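Local coordinates for tetratricopeptide TPR_2 repeat protein (Thermobaculum terrenum, PDB 5DJS) that joins tetratricopeptide repeats to a GT-B-type glycosyltransferase family 41 region and holds a bound uridine-5'-diphosphate, at residues Leu117-His122 against Leu244-Gly249. The protein carries 1 engineered substitution. Residues are numbered along the deposited sequence; the frame is centred on the assembly and turned at random.
Sequences LYVALH and LSWHLG
Three aromatic rings, Y118, W246 and H247, cluster where helix 111-120 meets the loop that follows strand 240-243 in one of the two parallel, Rossmann-like sheets of this GT-B protein. The Y118 side chain extends toward the loop with CG anti to the backbone N, and its CD2-CE2 edge meets the face of the H247 imidazole in a T-shaped pair. The two planes stand at 85°, with CD2 over the centre of the imidazole and CE2 of Y118 3.8 Å from ND1 of H247. W139 makes a further edge-to-face contact with H247. CE2 of Y118 also lies 3.6 Å from CZ2 of W246, the two ring planes inclined obliquely at 46°. W246 reaches the helix because its CG is anti to the backbone N (chi1 -172°), which brings the six-membered ring up against the helix, CZ2 to Y118 and CZ3 to CG2 of V119; CB of H247 sits above one face of the indole, toward its rim. The phenolic OH of Y118 is hydrogen-bonded to the carbonyl O of T273, so the ring is held at its polar end as well as along its edge. No hydrogen bond links the two segments directly; apolar and aromatic contacts join helix 111-120 to the loop. The side chain of L248 lies about 8 Å from the bound uridine-5'-diphosphate, and V119 meets H247 and L248 with different methyls: CG2 sits 3.7 Å from CB of H247, while CG1 meets CD2 of L248 at 3.6 Å.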
ATOM      1  N   LEU A 117       3.430 -11.658  -6.990  1.00 42.69           N
ATOM      2  CA  LEU A 117       3.898 -12.766  -6.157  1.00 41.41           C
ATOM      3  C   LEU A 117       4.813 -12.254  -5.043  1.00 38.19           C
ATOM      4  O   LEU A 117       4.577 -12.553  -3.871  1.00 39.20           O
ATOM      5  CB  LEU A 117       4.605 -13.823  -7.018  1.00 41.90           C
ATOM      6  CG  LEU A 117       5.203 -15.039  -6.310  1.00 42.24           C
ATOM      7  CD1 LEU A 117       4.136 -15.836  -5.579  1.00 44.59           C
ATOM      8  CD2 LEU A 117       5.927 -15.915  -7.313  1.00 42.10           C
ATOM      9  N   TYR A 118       5.830 -11.471  -5.401  1.00 34.97           N
ATOM     10  CA  TYR A 118       6.721 -10.829  -4.407  1.00 34.79           C
ATOM     11  C   TYR A 118       5.956 -10.077  -3.317  1.00 34.93           C
ATOM     12  O   TYR A 118       6.221 -10.277  -2.129  1.00 34.44           O
ATOM     13  CB  TYR A 118       7.696  -9.870  -5.096  1.00 34.18           C
ATOM     14  CG  TYR A 118       8.624  -9.097  -4.175  1.00 34.51           C
ATOM     15  CD1 TYR A 118       9.317  -9.731  -3.140  1.00 34.46           C
ATOM     16  CD2 TYR A 118       8.843  -7.727  -4.370  1.00 33.73           C
ATOM     17  CE1 TYR A 118      10.176  -9.013  -2.310  1.00 35.38           C
ATOM     18  CE2 TYR A 118       9.703  -7.008  -3.556  1.00 33.80           C
ATOM     19  CZ  TYR A 118      10.366  -7.647  -2.531  1.00 34.63           C
ATOM     20  OH  TYR A 118      11.233  -6.926  -1.742  1.00 34.75           O
ATOM     21  N   VAL A 119       5.014  -9.230  -3.733  1.00 34.29           N
ATOM     22  CA  VAL A 119       4.126  -8.520  -2.806  1.00 35.08           C
ATOM     23  C   VAL A 119       3.343  -9.498  -1.932  1.00 36.47           C
ATOM     24  O   VAL A 119       3.349  -9.380  -0.708  1.00 37.76           O
ATOM     25  CB  VAL A 119       3.133  -7.618  -3.567  1.00 34.07           C
ATOM     26  CG1 VAL A 119       1.999  -7.131  -2.667  1.00 33.26           C
ATOM     27  CG2 VAL A 119       3.875  -6.442  -4.171  1.00 33.95           C
ATOM     28  N   ALA A 120       2.691 -10.463  -2.577  1.00 37.65           N
ATOM     29  CA  ALA A 120       1.818 -11.430  -1.906  1.00 38.53           C
ATOM     30  C   ALA A 120       2.496 -12.168  -0.756  1.00 41.97           C
ATOM     31  O   ALA A 120       1.859 -12.428   0.266  1.00 47.56           O
ATOM     32  CB  ALA A 120       1.268 -12.431  -2.908  1.00 37.90           C
ATOM     33  N   LEU A 121       3.780 -12.493  -0.923  1.00 43.52           N
ATOM     34  CA  LEU A 121       4.563 -13.184   0.115  1.00 44.11           C
ATOM     35  C   LEU A 121       4.591 -12.449   1.467  1.00 42.34           C
ATOM     36  O   LEU A 121       4.726 -13.074   2.511  1.00 42.83           O
ATOM     37  CB  LEU A 121       6.002 -13.452  -0.379  1.00 46.44           C
ATOM     38  CG  LEU A 121       6.306 -14.799  -1.048  1.00 47.17           C
ATOM     39  CD1 LEU A 121       5.324 -15.164  -2.144  1.00 47.99           C
ATOM     40  CD2 LEU A 121       7.729 -14.806  -1.591  1.00 46.98           C
ATOM     41  N   HIS A 122       4.452 -11.130   1.450  1.00 43.70           N
ATOM     42  CA  HIS A 122       4.492 -10.335   2.691  1.00 45.24           C
ATOM     43  C   HIS A 122       3.263 -10.537   3.587  1.00 44.83           C
ATOM     44  O   HIS A 122       3.339 -10.310   4.799  1.00 44.53           O
ATOM     45  CB  HIS A 122       4.714  -8.854   2.368  1.00 44.96           C
ATOM     46  CG  HIS A 122       6.020  -8.593   1.681  1.00 44.60           C
ATOM     47  ND1 HIS A 122       7.189  -8.369   2.374  1.00 44.18           N
ATOM     48  CD2 HIS A 122       6.349  -8.572   0.370  1.00 42.22           C
ATOM     49  CE1 HIS A 122       8.178  -8.201   1.519  1.00 42.59           C
ATOM     50  NE2 HIS A 122       7.696  -8.318   0.295  1.00 42.88           N
ATOM     51  N   LEU A 244       7.271   6.597  -5.566  1.00 36.19           N
ATOM     52  CA  LEU A 244       6.262   6.584  -4.522  1.00 40.09           C
ATOM     53  C   LEU A 244       5.408   5.321  -4.523  1.00 42.16           C
ATOM     54  O   LEU A 244       4.823   5.006  -3.491  1.00 45.72           O
ATOM     55  CB  LEU A 244       5.353   7.813  -4.651  1.00 39.15           C
ATOM     56  CG  LEU A 244       5.581   9.051  -3.770  1.00 38.49           C
ATOM     57  CD1 LEU A 244       7.009   9.261  -3.304  1.00 37.32           C
ATOM     58  CD2 LEU A 244       5.085  10.262  -4.541  1.00 37.78           C
ATOM     59  N   SER A 245       5.320   4.617  -5.653  1.00 42.40           N
ATOM     60  CA  SER A 245       4.401   3.479  -5.783  1.00 42.45           C
ATOM     61  C   SER A 245       4.944   2.134  -5.313  1.00 43.55           C
ATOM     62  O   SER A 245       4.215   1.379  -4.670  1.00 44.63           O
ATOM     63  CB  SER A 245       3.882   3.350  -7.216  1.00 41.57           C
ATOM     64  OG  SER A 245       2.953   4.389  -7.505  1.00 39.24           O
ATOM     65  N   TRP A 246       6.198   1.830  -5.664  1.00 45.05           N
ATOM     66  CA  TRP A 246       6.852   0.527  -5.372  1.00 41.80           C
ATOM     67  C   TRP A 246       6.061  -0.594  -6.081  1.00 41.64           C
ATOM     68  O   TRP A 246       5.130  -0.344  -6.872  1.00 42.30           O
ATOM     69  CB  TRP A 246       7.023   0.328  -3.840  1.00 40.99           C
ATOM     70  CG  TRP A 246       7.835  -0.870  -3.330  1.00 40.69           C
ATOM     71  CD1 TRP A 246       9.187  -0.975  -3.190  1.00 39.25           C
ATOM     72  CD2 TRP A 246       7.289  -2.099  -2.825  1.00 42.82           C
ATOM     73  NE1 TRP A 246       9.515  -2.216  -2.670  1.00 41.20           N
ATOM     74  CE2 TRP A 246       8.363  -2.924  -2.443  1.00 43.00           C
ATOM     75  CE3 TRP A 246       5.993  -2.593  -2.707  1.00 43.28           C
ATOM     76  CZ2 TRP A 246       8.165  -4.224  -1.924  1.00 43.29           C
ATOM     77  CZ3 TRP A 246       5.793  -3.873  -2.199  1.00 44.11           C
ATOM     78  CH2 TRP A 246       6.868  -4.670  -1.811  1.00 43.55           C
ATOM     79  N   HIS A 247       6.471  -1.825  -5.856  1.00 39.78           N
ATOM     80  CA  HIS A 247       5.736  -2.986  -6.311  1.00 39.29           C
ATOM     81  C   HIS A 247       4.230  -3.060  -5.991  1.00 41.96           C
ATOM     82  O   HIS A 247       3.516  -3.757  -6.694  1.00 42.65           O
ATOM     83  CB  HIS A 247       6.429  -4.238  -5.792  1.00 38.77           C
ATOM     84  CG  HIS A 247       7.731  -4.521  -6.466  1.00 37.76           C
ATOM     85  ND1 HIS A 247       8.943  -4.156  -5.928  1.00 37.81           N
ATOM     86  CD2 HIS A 247       8.008  -5.139  -7.632  1.00 37.17           C
ATOM     87  CE1 HIS A 247       9.911  -4.545  -6.733  1.00 38.15           C
ATOM     88  NE2 HIS A 247       9.371  -5.147  -7.774  1.00 38.85           N
ATOM     89  N   LEU A 248       3.746  -2.306  -4.995  1.00 43.73           N
ATOM     90  CA  LEU A 248       2.350  -2.357  -4.554  1.00 44.38           C
ATOM     91  C   LEU A 248       1.439  -1.562  -5.470  1.00 43.74           C
ATOM     92  O   LEU A 248       0.234  -1.716  -5.386  1.00 48.06           O
ATOM     93  CB  LEU A 248       2.170  -1.753  -3.153  1.00 45.56           C
ATOM     94  CG  LEU A 248       2.712  -2.449  -1.913  1.00 46.80           C
ATOM     95  CD1 LEU A 248       2.740  -1.533  -0.700  1.00 46.67           C
ATOM     96  CD2 LEU A 248       1.955  -3.730  -1.627  1.00 48.60           C
ATOM     97  N   GLY A 249       1.984  -0.690  -6.306  1.00 42.16           N
ATOM     98  CA  GLY A 249       1.158   0.250  -7.047  1.00 42.51           C
ATOM     99  C   GLY A 249       1.509   0.285  -8.503  1.00 41.86           C
ATOM    100  O   GLY A 249       2.362  -0.459  -8.959  1.00 40.35           O
TER